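Local coordinates for autoinducer 2-binding protein LsrB (Clostridium saccharobutylicum DSM 13864, PDB 6DSP), which binds the quorum-sensing signal autoinducer-2 in the cleft between its two lobes, as a receptor of the periplasmic solute-binding protein family, at residues C83-D88 against T108-V113; V87-V92 against T164-N169. One frame throughout, in Å; residues are numbered along the deposited sequence.

Contact 1. Residues C83-D88 against T108-V113; sequences CLSSVD and TWDSDV. With PAV ((2R,4S)-2-methyl-2,3,3,4-tetrahydroxytetrahydrofuran), chain C.
Ser85 and Trp109 make the tight end of this contact. The CB of Ser85 sits over one face of the indole, offset toward the rim, 3.8 Å from the centroid of the five-membered ring, a CH-pi contact; serine suits the place by giving a small CB over the ring and a hydroxyl that goes on to Asp110. Cys83 reaches the same ring obliquely, its SG 3.5 Å from Trp109 CD1; with SG anti to the backbone N (chi1 -176°), the slim, polarisable sulfur packs beside the aromatic group. In the backbone, Trp109 N donates to Leu84 O (3.0 Å), and Ser86 N then donates almost straight to Ser111 O. Strands 81-84 and 105-109 lie side by side and parallel here, joined through helix 89-101 in a beta-alpha-beta unit of the Rossmann-like lobe of a periplasmic binding protein, and both segments leave the sheet at the C-terminal ends of these strands, where the ligand is held. There Asp110 takes up the signal molecule: its OD1 accepts from O3 of the ligand and its OD2 from O4 at 2.6 Å. The hydroxyl of Ser85 also donates to Asp110 OD2 (2.7 Å), on the anti side of the carboxylate, so this buried second-shell serine helps to fix the rotation of the acid, while Gln124 reaches OD1. Away from the indole the sheet pairing gives way to loops, and direct side-chain contact becomes sparser. Val113 CG1 against Ser86 CB, at 3.5 Å, is one close spot in this looser part; otherwise a water bridges the segments, donating to Ser86 O and Asp112 O and accepting from Ser111 OG. That hydroxyl probably also bonds Asp167 N, in the facing lobe.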
# COMPACT_ATOMS: atom_id res chain seq x y z
N CYS A 83 -11.32 2.63 -10.59
CA CYS A 83 -10.56 2.97 -9.39
C CYS A 83 -9.39 2.00 -9.32
O CYS A 83 -9.59 0.80 -9.08
CB CYS A 83 -11.43 2.90 -8.13
SG CYS A 83 -10.48 3.43 -6.67
N LEU A 84 -8.19 2.52 -9.56
CA LEU A 84 -6.98 1.74 -9.83
C LEU A 84 -5.92 1.94 -8.75
O LEU A 84 -5.65 3.08 -8.36
CB LEU A 84 -6.35 2.22 -11.17
CG LEU A 84 -4.95 1.76 -11.54
CD1 LEU A 84 -4.95 0.28 -11.87
CD2 LEU A 84 -4.40 2.57 -12.69
N SER A 85 -5.27 0.86 -8.36
CA SER A 85 -3.99 0.93 -7.63
C SER A 85 -2.89 0.52 -8.60
O SER A 85 -2.90 -0.61 -9.13
CB SER A 85 -3.98 0.01 -6.41
OG SER A 85 -2.69 0.09 -5.83
N SER A 86 -1.99 1.45 -8.88
CA SER A 86 -1.03 1.30 -9.97
C SER A 86 0.27 0.64 -9.54
O SER A 86 0.85 1.02 -8.51
CB SER A 86 -0.76 2.71 -10.51
OG SER A 86 0.32 2.74 -11.39
N VAL A 87 0.75 -0.33 -10.34
CA VAL A 87 2.07 -0.92 -10.11
C VAL A 87 3.19 -0.05 -10.65
O VAL A 87 4.34 -0.20 -10.21
CB VAL A 87 2.18 -2.34 -10.67
CG1 VAL A 87 1.15 -3.27 -10.10
CG2 VAL A 87 2.12 -2.35 -12.14
N ASP A 88 2.91 0.82 -11.61
CA ASP A 88 3.88 1.73 -12.22
C ASP A 88 3.08 2.84 -12.87
O ASP A 88 2.35 2.61 -13.86
CB ASP A 88 4.74 1.05 -13.28
CG ASP A 88 5.72 2.02 -13.87
OD1 ASP A 88 6.63 2.46 -13.15
OD2 ASP A 88 5.57 2.39 -15.03
N THR A 108 -7.97 6.78 -8.27
CA THR A 108 -6.97 5.84 -7.81
C THR A 108 -7.16 5.54 -6.32
O THR A 108 -7.84 6.27 -5.60
CB THR A 108 -5.54 6.35 -8.06
OG1 THR A 108 -5.48 7.70 -7.61
CG2 THR A 108 -5.21 6.30 -9.56
N TRP A 109 -6.52 4.47 -5.86
CA TRP A 109 -6.44 4.16 -4.45
C TRP A 109 -5.13 3.45 -4.24
O TRP A 109 -4.61 2.82 -5.18
CB TRP A 109 -7.65 3.29 -4.03
CG TRP A 109 -7.58 1.87 -4.56
CD1 TRP A 109 -7.67 1.47 -5.88
CD2 TRP A 109 -7.31 0.69 -3.80
NE1 TRP A 109 -7.48 0.08 -5.96
CE2 TRP A 109 -7.24 -0.41 -4.71
CE3 TRP A 109 -7.11 0.45 -2.44
CZ2 TRP A 109 -6.98 -1.72 -4.28
CZ3 TRP A 109 -6.86 -0.86 -2.02
CH2 TRP A 109 -6.82 -1.93 -2.94
N ASP A 110 -4.60 3.51 -3.00
CA ASP A 110 -3.44 2.71 -2.58
C ASP A 110 -2.13 3.22 -3.18
O ASP A 110 -1.30 3.78 -2.45
CB ASP A 110 -3.70 1.22 -2.84
CG ASP A 110 -2.52 0.35 -2.45
OD1 ASP A 110 -2.00 0.55 -1.32
OD2 ASP A 110 -2.17 -0.58 -3.24
N SER A 111 -1.95 3.10 -4.49
CA SER A 111 -0.75 3.61 -5.16
C SER A 111 -1.16 4.47 -6.35
O SER A 111 -1.82 4.00 -7.28
CB SER A 111 0.17 2.47 -5.62
OG SER A 111 1.36 3.08 -6.11
N ASP A 112 -0.76 5.74 -6.30
CA ASP A 112 -1.27 6.77 -7.19
C ASP A 112 -0.59 6.73 -8.56
O ASP A 112 0.37 5.97 -8.79
CB ASP A 112 -1.03 8.14 -6.54
CG ASP A 112 -2.08 9.19 -6.91
OD1 ASP A 112 -2.96 8.96 -7.79
OD2 ASP A 112 -2.01 10.27 -6.30
N VAL A 113 -1.14 7.53 -9.47
CA VAL A 113 -0.54 7.77 -10.78
C VAL A 113 -0.26 9.27 -10.91
O VAL A 113 -0.47 10.03 -9.96
CB VAL A 113 -1.45 7.27 -11.93
CG1 VAL A 113 -1.72 5.81 -11.76
CG2 VAL A 113 -2.77 8.07 -11.93
O2 PAV C . 2.23 -2.15 1.38
C2 PAV C . 1.08 -2.50 0.59
C1 PAV C . -0.06 -3.10 1.44
O5 PAV C . 1.56 -3.71 -0.23
C5 PAV C . 0.79 -3.76 -1.35
C4 PAV C . -0.05 -2.47 -1.40
O4 PAV C . -0.03 -1.92 -2.72
C3 PAV C . 0.65 -1.60 -0.34
O3 PAV C . -0.25 -0.70 0.23
O13 PAV C . 1.76 -0.94 -0.91
O HOH W 1 2.15 3.70 -8.78

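Contact 2. Residues V87-V92 against T164-N169; sequences VDAAGV and TVTDQN. With PAV ((2R,4S)-2-methyl-2,3,3,4-tetrahydroxytetrahydrofuran), chain C.
A chi1 of -180° sets CG of Asp88 anti to its backbone N, and from there OD1 comes within 2.7 Å of Thr164 OG1, which lies between its own backbone N and carbonyl carbon (chi1 68°); the two side chains cross obliquely, and the threonine hydroxyl donates. It meets OD1 on the anti side, 29° out of the carboxylate plane. The other oxygen, OD2, accepts from Gly91 N at 2.9 Å. Asp88 is thus the N-cap of helix 89-101, and a short acid suits the place because one oxygen can cap the helix while the other reaches across the contact. Val165, in turn, is the N-cap residue of helix 166-182, so two helix starts face each other across the interface of the two lobes in this binding protein. The CB of Val165 rests 3.3 Å from Val87 O. A water between Ala89 and Thr164 accepts from Ala89 N and donates to Thr164 O, and it also lies 2.8 Å from Thr166 OG1. Ala89 CB lies 3.9 Å from Thr166 OG1, a loose contact. Farther along the second helix start, Asn169 ND2 donates to Val165 O, lying on a carbonyl lone pair. Asp167 OD2 accepts from O13 of the ligand, and Gln168, extended beyond CG, donates through NE2 to that same oxygen at 2.9 Å.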
# COMPACT_ATOMS: atom_id res chain seq x y z
N VAL A 87 0.75 -0.33 -10.34
CA VAL A 87 2.07 -0.92 -10.11
C VAL A 87 3.19 -0.05 -10.65
O VAL A 87 4.34 -0.20 -10.21
CB VAL A 87 2.18 -2.34 -10.67
CG1 VAL A 87 1.15 -3.27 -10.10
CG2 VAL A 87 2.12 -2.35 -12.14
N ASP A 88 2.91 0.82 -11.61
CA ASP A 88 3.88 1.73 -12.22
C ASP A 88 3.08 2.84 -12.87
O ASP A 88 2.35 2.61 -13.86
CB ASP A 88 4.74 1.05 -13.28
CG ASP A 88 5.72 2.02 -13.87
OD1 ASP A 88 6.63 2.46 -13.15
OD2 ASP A 88 5.57 2.39 -15.03
N ALA A 89 3.23 4.05 -12.37
CA ALA A 89 2.38 5.13 -12.86
C ALA A 89 2.63 5.40 -14.33
O ALA A 89 1.69 5.56 -15.12
CB ALA A 89 2.60 6.39 -12.04
N ALA A 90 3.90 5.50 -14.73
CA ALA A 90 4.20 5.88 -16.10
C ALA A 90 3.60 4.89 -17.07
O ALA A 90 3.14 5.28 -18.15
CB ALA A 90 5.71 6.00 -16.29
N GLY A 91 3.59 3.61 -16.72
CA GLY A 91 3.10 2.57 -17.62
C GLY A 91 1.61 2.52 -17.81
O GLY A 91 1.15 1.80 -18.69
N VAL A 92 0.84 3.27 -17.04
CA VAL A 92 -0.60 3.32 -17.27
C VAL A 92 -1.09 4.69 -17.66
O VAL A 92 -2.30 4.87 -17.88
CB VAL A 92 -1.41 2.80 -16.06
CG1 VAL A 92 -1.18 1.31 -15.89
CG2 VAL A 92 -1.09 3.61 -14.81
N THR A 164 9.88 1.34 -8.93
CA THR A 164 9.17 2.47 -9.55
C THR A 164 7.79 2.74 -8.98
O THR A 164 7.30 3.85 -9.15
CB THR A 164 9.05 2.33 -11.07
OG1 THR A 164 8.19 1.23 -11.37
CG2 THR A 164 10.41 2.11 -11.69
N VAL A 165 7.15 1.77 -8.32
CA VAL A 165 5.79 1.99 -7.86
C VAL A 165 5.71 3.24 -6.97
O VAL A 165 6.58 3.49 -6.13
CB VAL A 165 5.28 0.71 -7.15
CG1 VAL A 165 6.05 0.40 -5.88
CG2 VAL A 165 3.79 0.81 -6.89
N THR A 166 4.64 4.00 -7.09
CA THR A 166 4.57 5.29 -6.40
C THR A 166 4.50 5.14 -4.89
O THR A 166 5.26 5.80 -4.17
CB THR A 166 3.42 6.10 -6.96
OG1 THR A 166 3.68 6.31 -8.34
CG2 THR A 166 3.28 7.41 -6.24
N ASP A 167 3.59 4.31 -4.36
CA ASP A 167 3.38 4.34 -2.92
C ASP A 167 4.62 3.89 -2.14
O ASP A 167 5.16 4.63 -1.30
CB ASP A 167 2.10 3.59 -2.49
CG ASP A 167 2.10 2.08 -2.77
OD1 ASP A 167 2.87 1.58 -3.62
OD2 ASP A 167 1.27 1.42 -2.11
N GLN A 168 5.10 2.70 -2.44
CA GLN A 168 6.12 2.10 -1.60
C GLN A 168 7.45 2.84 -1.70
O GLN A 168 8.17 2.95 -0.70
CB GLN A 168 6.28 0.63 -1.95
CG GLN A 168 5.05 -0.19 -1.66
CD GLN A 168 5.15 -1.61 -2.09
OE1 GLN A 168 6.23 -2.12 -2.48
NE2 GLN A 168 4.01 -2.30 -2.02
N ASN A 169 7.79 3.36 -2.89
CA ASN A 169 9.00 4.16 -3.00
C ASN A 169 8.89 5.48 -2.25
O ASN A 169 9.88 5.94 -1.67
CB ASN A 169 9.38 4.33 -4.47
CG ASN A 169 9.95 3.07 -5.03
OD1 ASN A 169 11.11 2.75 -4.77
ND2 ASN A 169 9.14 2.31 -5.74
O2 PAV C . 2.23 -2.15 1.38
C2 PAV C . 1.08 -2.50 0.59
C1 PAV C . -0.06 -3.10 1.44
O5 PAV C . 1.56 -3.71 -0.23
C5 PAV C . 0.79 -3.76 -1.35
C4 PAV C . -0.05 -2.47 -1.40
O4 PAV C . -0.03 -1.92 -2.72
C3 PAV C . 0.65 -1.60 -0.34
O3 PAV C . -0.25 -0.70 0.23
O13 PAV C . 1.76 -0.94 -0.91
O HOH W 2 5.09 4.92 -10.29

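In the fold
The centres of contact 1 and contact 2 lie about 8 Å apart, and the two share Val87 and Asp88, where the chain passes from strand 81-84 into helix 89-101. Contact 1 lies within one lobe; contact 2 ties that lobe to the start of helix 166-182. They also touch directly: the 3.1 Å between Ser111 OG and Asp167 N joins the lobes beside the ligand, and Ser86 O packs 3.4 Å from Val165 CG2. The ligand is held from both lobes. Asp110 OD1 and Asp167 OD2 are like charges near each other; the salt bridge of Lys29 NZ with Asp167 OD1 and the ligand hydroxyls donated to both acids would ease the repulsion.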